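Local coordinates for subtilisin-like protein (Prochloron didemni, PDB 3ZXY) that probably acts as a serine endopeptidase of the subtilase family, the protease domain of PatA, linked to the processing of patellamide precursors, at residues S49-H54 / P80-D85; V12-G17 / T53-I58; V19-P24 / A29-L34. The protein carries 1 engineered substitution. All coordinates share one frame; numbering follows the deposited sequence.

Contact 1. Residues S49-H54 / P80-D85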
# COMPACT_ATOMS: atom_id res chain seq x y z
N SER A 49 -1.76 -16.15 3.00
CA SER A 49 -1.93 -16.34 1.55
C SER A 49 -3.19 -15.61 1.05
O SER A 49 -3.17 -14.95 0.00
CB SER A 49 -2.03 -17.82 1.20
OG SER A 49 -0.80 -18.50 1.37
N ALA A 50 -4.28 -15.68 1.81
CA ALA A 50 -5.49 -14.95 1.45
C ALA A 50 -5.25 -13.45 1.47
O ALA A 50 -5.58 -12.73 0.52
CB ALA A 50 -6.63 -15.30 2.40
N HIS A 51 -4.61 -12.98 2.52
CA HIS A 51 -4.36 -11.56 2.71
C HIS A 51 -3.47 -11.02 1.60
O HIS A 51 -3.80 -10.01 0.94
CB HIS A 51 -3.73 -11.38 4.09
CG HIS A 51 -3.80 -9.98 4.63
ND1 HIS A 51 -2.83 -9.08 4.39
CD2 HIS A 51 -4.71 -9.37 5.49
CE1 HIS A 51 -3.12 -7.93 5.03
NE2 HIS A 51 -4.27 -8.11 5.71
N GLY A 52 -2.36 -11.69 1.34
CA GLY A 52 -1.39 -11.23 0.36
C GLY A 52 -1.91 -11.30 -1.07
O GLY A 52 -1.68 -10.39 -1.86
N THR A 53 -2.62 -12.38 -1.40
CA THR A 53 -3.18 -12.52 -2.75
C THR A 53 -4.22 -11.43 -3.01
O THR A 53 -4.25 -10.83 -4.10
CB THR A 53 -3.80 -13.91 -2.93
OG1 THR A 53 -2.79 -14.91 -2.70
CG2 THR A 53 -4.40 -14.09 -4.33
N HIS A 54 -5.04 -11.13 -2.01
CA HIS A 54 -6.05 -10.09 -2.13
C HIS A 54 -5.39 -8.74 -2.32
O HIS A 54 -5.71 -8.01 -3.28
CB HIS A 54 -6.93 -10.09 -0.90
CG HIS A 54 -8.22 -9.35 -1.07
ND1 HIS A 54 -8.28 -8.00 -1.07
CD2 HIS A 54 -9.52 -9.80 -1.24
CE1 HIS A 54 -9.56 -7.61 -1.22
NE2 HIS A 54 -10.32 -8.70 -1.33
N PRO A 80 7.30 -11.79 0.40
CA PRO A 80 6.46 -12.31 1.47
C PRO A 80 7.16 -12.23 2.84
O PRO A 80 8.30 -12.69 3.01
CB PRO A 80 6.16 -13.75 1.03
CG PRO A 80 6.45 -13.77 -0.42
CD PRO A 80 7.59 -12.82 -0.61
N ILE A 81 6.46 -11.60 3.77
CA ILE A 81 6.94 -11.42 5.13
C ILE A 81 5.95 -12.00 6.13
O ILE A 81 6.37 -12.47 7.18
CB ILE A 81 7.22 -9.93 5.47
CG1 ILE A 81 5.99 -9.05 5.24
CG2 ILE A 81 8.37 -9.40 4.63
CD1 ILE A 81 6.05 -7.69 5.90
N PHE A 82 4.65 -11.96 5.81
CA PHE A 82 3.63 -12.52 6.70
C PHE A 82 3.53 -14.01 6.42
O PHE A 82 3.75 -14.45 5.30
CB PHE A 82 2.25 -11.88 6.51
CG PHE A 82 2.21 -10.38 6.65
CD1 PHE A 82 3.06 -9.68 7.50
CD2 PHE A 82 1.24 -9.66 5.94
CE1 PHE A 82 2.99 -8.29 7.60
CE2 PHE A 82 1.16 -8.28 6.03
CZ PHE A 82 2.05 -7.60 6.86
N SER A 83 3.20 -14.81 7.43
CA SER A 83 3.25 -16.26 7.29
C SER A 83 1.91 -16.91 7.61
O SER A 83 1.19 -16.49 8.51
CB SER A 83 4.33 -16.85 8.21
OG SER A 83 4.11 -16.51 9.57
N ASP A 84 1.60 -17.98 6.88
CA ASP A 84 0.40 -18.77 7.18
C ASP A 84 0.48 -19.50 8.53
O ASP A 84 -0.54 -19.81 9.11
CB ASP A 84 0.12 -19.76 6.04
CG ASP A 84 -0.44 -19.08 4.80
OD1 ASP A 84 -1.15 -18.07 4.93
OD2 ASP A 84 -0.18 -19.57 3.68
N ASP A 85 1.70 -19.79 8.99
CA ASP A 85 1.92 -20.31 10.34
C ASP A 85 1.30 -19.41 11.41
O ASP A 85 1.19 -18.21 11.23
CB ASP A 85 3.42 -20.43 10.62
CG ASP A 85 3.72 -21.10 11.94
OD1 ASP A 85 3.51 -22.33 12.05
OD2 ASP A 85 4.16 -20.43 12.90

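Contact 2. Residues V12-G17 / T53-I58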
# COMPACT_ATOMS: atom_id res chain seq x y z
N VAL A 12 6.64 -1.58 -7.71
CA VAL A 12 5.83 -1.55 -6.50
C VAL A 12 6.04 -2.88 -5.78
O VAL A 12 5.78 -3.94 -6.34
CB VAL A 12 4.34 -1.41 -6.83
CG1 VAL A 12 3.50 -1.35 -5.57
CG2 VAL A 12 4.10 -0.20 -7.72
N ALA A 13 6.54 -2.81 -4.55
CA ALA A 13 6.75 -4.00 -3.72
C ALA A 13 5.55 -4.22 -2.81
O ALA A 13 5.02 -3.26 -2.24
CB ALA A 13 8.00 -3.86 -2.90
N ILE A 14 5.13 -5.48 -2.71
CA ILE A 14 4.06 -5.90 -1.82
C ILE A 14 4.73 -6.71 -0.73
O ILE A 14 5.25 -7.79 -0.99
CB ILE A 14 3.03 -6.80 -2.54
CG1 ILE A 14 2.47 -6.12 -3.79
CG2 ILE A 14 1.92 -7.23 -1.57
CD1 ILE A 14 1.70 -4.85 -3.51
N LEU A 15 4.72 -6.20 0.51
CA LEU A 15 5.27 -6.90 1.66
C LEU A 15 4.07 -7.40 2.43
O LEU A 15 3.44 -6.67 3.19
CB LEU A 15 6.12 -5.96 2.51
CG LEU A 15 7.56 -5.77 2.05
CD1 LEU A 15 7.69 -5.30 0.60
CD2 LEU A 15 8.25 -4.80 3.00
N ASP A 16 3.72 -8.66 2.21
CA ASP A 16 2.49 -9.19 2.75
C ASP A 16 2.65 -10.70 2.91
O ASP A 16 3.76 -11.19 3.11
CB ASP A 16 1.31 -8.82 1.82
CG ASP A 16 0.01 -8.65 2.58
OD1 ASP A 16 -0.55 -9.67 3.02
OD2 ASP A 16 -0.46 -7.50 2.75
N GLY A 17 1.55 -11.41 2.85
CA GLY A 17 1.63 -12.86 2.80
C GLY A 17 1.99 -13.36 1.42
O GLY A 17 2.17 -12.58 0.48
N THR A 53 -2.62 -12.38 -1.40
CA THR A 53 -3.18 -12.52 -2.75
C THR A 53 -4.22 -11.43 -3.01
O THR A 53 -4.25 -10.83 -4.10
CB THR A 53 -3.80 -13.91 -2.93
OG1 THR A 53 -2.79 -14.91 -2.70
CG2 THR A 53 -4.40 -14.09 -4.33
N HIS A 54 -5.04 -11.13 -2.01
CA HIS A 54 -6.05 -10.09 -2.13
C HIS A 54 -5.39 -8.74 -2.32
O HIS A 54 -5.71 -8.01 -3.28
CB HIS A 54 -6.93 -10.09 -0.90
CG HIS A 54 -8.22 -9.35 -1.07
ND1 HIS A 54 -8.28 -8.00 -1.07
CD2 HIS A 54 -9.52 -9.80 -1.24
CE1 HIS A 54 -9.56 -7.61 -1.22
NE2 HIS A 54 -10.32 -8.70 -1.33
N VAL A 55 -4.45 -8.40 -1.44
CA VAL A 55 -3.74 -7.10 -1.51
C VAL A 55 -3.03 -6.92 -2.87
O VAL A 55 -3.15 -5.87 -3.52
CB VAL A 55 -2.75 -6.95 -0.33
CG1 VAL A 55 -1.75 -5.81 -0.54
CG2 VAL A 55 -3.51 -6.74 0.98
N ALA A 56 -2.33 -7.95 -3.32
CA ALA A 56 -1.60 -7.87 -4.58
C ALA A 56 -2.56 -7.67 -5.73
O ALA A 56 -2.27 -6.87 -6.64
CB ALA A 56 -0.73 -9.10 -4.82
N SER A 57 -3.72 -8.32 -5.68
CA SER A 57 -4.67 -8.26 -6.80
C SER A 57 -5.26 -6.86 -6.98
O SER A 57 -5.59 -6.45 -8.09
CB SER A 57 -5.77 -9.31 -6.64
OG SER A 57 -6.67 -9.01 -5.59
N ILE A 58 -5.39 -6.11 -5.89
CA ILE A 58 -5.94 -4.75 -5.95
C ILE A 58 -5.08 -3.86 -6.84
O ILE A 58 -5.60 -2.98 -7.54
CB ILE A 58 -6.11 -4.16 -4.53
CG1 ILE A 58 -7.27 -4.86 -3.82
CG2 ILE A 58 -6.38 -2.66 -4.58
CD1 ILE A 58 -7.24 -4.67 -2.31

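Contact 3. Residues V19-P24 / A29-L34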
# COMPACT_ATOMS: atom_id res chain seq x y z
N VAL A 19 1.60 -14.68 -2.27
CA VAL A 19 0.67 -14.31 -3.34
C VAL A 19 0.52 -15.48 -4.30
O VAL A 19 1.51 -16.01 -4.81
CB VAL A 19 1.17 -13.07 -4.09
CG1 VAL A 19 0.28 -12.74 -5.29
CG2 VAL A 19 1.22 -11.88 -3.13
N ASP A 20 -0.72 -15.88 -4.56
CA ASP A 20 -1.03 -16.93 -5.53
C ASP A 20 -0.90 -16.34 -6.93
O ASP A 20 -1.89 -15.96 -7.53
CB ASP A 20 -2.43 -17.50 -5.30
CG ASP A 20 -2.81 -18.56 -6.33
OD1 ASP A 20 -1.92 -19.10 -7.01
OD2 ASP A 20 -4.02 -18.85 -6.45
N ILE A 21 0.32 -16.31 -7.44
CA ILE A 21 0.60 -15.70 -8.75
C ILE A 21 -0.02 -16.48 -9.91
O ILE A 21 -0.05 -15.98 -11.04
CB ILE A 21 2.12 -15.45 -8.97
CG1 ILE A 21 2.93 -16.74 -8.90
CG2 ILE A 21 2.61 -14.44 -7.93
CD1 ILE A 21 4.36 -16.60 -9.41
N ALA A 22 -0.53 -17.69 -9.64
CA ALA A 22 -1.22 -18.50 -10.64
C ALA A 22 -2.71 -18.15 -10.78
O ALA A 22 -3.38 -18.67 -11.68
CB ALA A 22 -1.07 -19.98 -10.31
N HIS A 23 -3.23 -17.26 -9.93
CA HIS A 23 -4.62 -16.83 -10.04
C HIS A 23 -4.84 -16.17 -11.39
O HIS A 23 -3.96 -15.45 -11.86
CB HIS A 23 -4.97 -15.86 -8.91
CG HIS A 23 -6.45 -15.55 -8.81
ND1 HIS A 23 -7.07 -14.68 -9.64
CD2 HIS A 23 -7.41 -15.99 -7.90
CE1 HIS A 23 -8.37 -14.60 -9.31
NE2 HIS A 23 -8.58 -15.40 -8.25
N PRO A 24 -6.00 -16.42 -12.03
CA PRO A 24 -6.26 -15.84 -13.35
C PRO A 24 -6.15 -14.33 -13.44
O PRO A 24 -5.85 -13.81 -14.51
CB PRO A 24 -7.69 -16.27 -13.66
CG PRO A 24 -7.92 -17.49 -12.84
CD PRO A 24 -7.10 -17.31 -11.61
N ALA A 29 0.38 -9.99 -15.73
CA ALA A 29 1.14 -9.14 -14.79
C ALA A 29 2.63 -9.48 -14.85
O ALA A 29 3.00 -10.63 -15.11
CB ALA A 29 0.61 -9.29 -13.38
N ASP A 30 3.48 -8.48 -14.61
CA ASP A 30 4.92 -8.68 -14.47
C ASP A 30 5.26 -8.69 -12.98
O ASP A 30 5.43 -7.64 -12.38
CB ASP A 30 5.72 -7.58 -15.19
CG ASP A 30 7.22 -7.85 -15.17
OD1 ASP A 30 7.68 -8.71 -14.40
OD2 ASP A 30 7.96 -7.20 -15.94
N LEU A 31 5.33 -9.88 -12.40
CA LEU A 31 5.57 -10.06 -10.97
C LEU A 31 6.84 -10.86 -10.74
O LEU A 31 7.10 -11.84 -11.44
CB LEU A 31 4.41 -10.81 -10.32
CG LEU A 31 3.05 -10.15 -10.48
CD1 LEU A 31 1.98 -10.98 -9.80
CD2 LEU A 31 3.08 -8.73 -9.92
N THR A 32 7.65 -10.42 -9.78
CA THR A 32 8.84 -11.15 -9.38
C THR A 32 8.75 -11.42 -7.91
O THR A 32 8.49 -10.51 -7.14
CB THR A 32 10.13 -10.36 -9.67
OG1 THR A 32 10.18 -9.98 -11.05
CG2 THR A 32 11.36 -11.21 -9.33
N VAL A 33 8.93 -12.67 -7.52
CA VAL A 33 8.93 -13.05 -6.12
C VAL A 33 10.37 -13.01 -5.60
O VAL A 33 11.28 -13.58 -6.23
CB VAL A 33 8.34 -14.45 -5.93
CG1 VAL A 33 8.44 -14.87 -4.47
CG2 VAL A 33 6.89 -14.48 -6.41
N LEU A 34 10.55 -12.32 -4.48
CA LEU A 34 11.84 -12.13 -3.84
C LEU A 34 11.83 -12.85 -2.49
O LEU A 34 11.41 -12.28 -1.48
CB LEU A 34 12.14 -10.64 -3.65
CG LEU A 34 12.22 -9.78 -4.91
CD1 LEU A 34 12.44 -8.32 -4.54
CD2 LEU A 34 13.32 -10.27 -5.84

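Contact 1. Residues S49-H54 / P80-D85
The carboxylate of D84 faces the backbone and side chain of S49 near the amino end of helix 47-60, and this double grip is the tight part of the contact. S49 N donates to D84 OD1 at 2.8 Å on its syn side, in a fairly straight bond of 159°. S49 OG donates at 2.6 Å to D84 OD2, which uses its syn lone pair, so one carboxylate spends both oxygens on one residue. The fit depends on the serine torsion: OG stands beside its own N, opposite the carbonyl carbon (chi1 -70°), and both donors therefore face the acid together. Serine suits this buried place because its short hydroxyl also accepts from R43 N. Aspartate suits its place because the first turn of a helix has backbone N-H groups with no carbonyl of that helix to bond, and probably a favourable dipole; D84 OD1 also takes a weak bond from M48 N. Within the helix, S49 O accepts from T53 N and, at 2.7 Å, from T53 OG1, the two arriving from opposite faces of the carbonyl plane. With an alanine at D84, S49 N and OG are likely to lose their shared acceptor, and the loop its hold on the helix.

The other side is looser and partly exposed. CB of H51 and CB of F82 each point toward the opposite segment, yet H51 ND1 stays 4.4 Å from F82 CE2, and the rings meet obliquely without stacking. The phenylalanine is an uncharged neighbour for the imidazole. H51 is the predicted charge-relay histidine, and its serine partner is replaced by the engineered A211. A histidine in the first turns of its helix, hydrogen-bonded through ND1 to an aspartate, here D16 OD1, is the arrangement of the subtilase Asp-His-Ser triad.

Contact 2. Residues V12-G17 / T53-I58
Strand 12-16 and helix 53-58 run nearly antiparallel, at 161° with their axes 9.1 Å apart at closest approach, and the CA atoms of I14 and A56 come nearest. This is the layered alpha/beta core of the subtilisin-like fold, in which a helix lies over an inner strand of the parallel sheet. I14 points at the helix, and its two branches divide the work: CG2 meets V55 CG1 at 4.1 Å as the two side chains slide past each other in opposite directions, while CG1 comes to 4.5 Å from A56 CB. Valine suits this layer because its two methyls touch both I14 and the D16 carboxylate; alanine, with its single CB, lets the backbones approach. V55 CG1 lies opposite its own backbone N (chi1 166°), which sends CG1 toward I14 and leaves CG2 beside D16 OD2. I14 also packs on I59 and F60 further along the helix.

Further along the chain, D16, predicted to belong to the charge relay system with H51, brings OD2 to 3.6 Å from V55 CG2, an apolar wall beside the carboxylate. The other oxygen is also held by its own chain: G17 N donates to D16 OD1 on the anti side, 2.7 Å away and 17° out of the carboxylate plane.

Contact 3. Residues V19-P24 / A29-L34
A type I beta turn from D20 to H23, in the loop that follows strand 11-16, lays its I21 against an edge strand of the parallel sheet, 30-33. The touching is wholly apolar. I21 CG2 lies 4.0 Å from L31 CD1, the two side chains passing each other in opposite directions, and I21 CD1 reaches on to V33 CG2 at 4.5 Å. I21 holds CG1 between its backbone N and its carbonyl carbon (chi1 60°), a less common rotamer of isoleucine, but one that lets CG1 carry CD1 to V33 while CG2 faces L31. An isoleucine is useful here because its two unequal branches can serve two partners. L31 and V33, two apart on the strand, present the same face to it.

The turn that places I21 is shaped by D20. H23 N bonds to D20 O at 3.0 Å, and A22 N donates to D20 OD1 in an Asx turn, a bent bond of 137° that arrives from above the carboxylate plane. Aspartate fits such a place because its short acid can fold back on the chain, while its other oxygen, OD2, accepts from G201 N.

The contact is at the surface, with I21 exposed to solvent. On the side of the protein body, V33 packs on I78 of the neighbouring strand 75-80, L31 on F60 of helix 47-60, and V19 on both I78 and A56.

Contact 2 is the buried core of the group, contact 1 is partly buried and includes the predicted active-site histidine, and contact 3 lies at the surface. Helix 47-60 unites the first two: its early part is gripped by D84 of a loop in contact 1, while its middle rests on the sheet in contact 2. Between them they supply the histidine and the aspartate of the predicted charge relay. Contact 3 is nested in the chain between the segments of contact 2 and reaches the same sheet at one edge strand; D20 N bonds to T53 OG1 of the helix. Carboxylate hydrogen bonds dominate across contact 1, whereas methyl packing dominates 2 and 3.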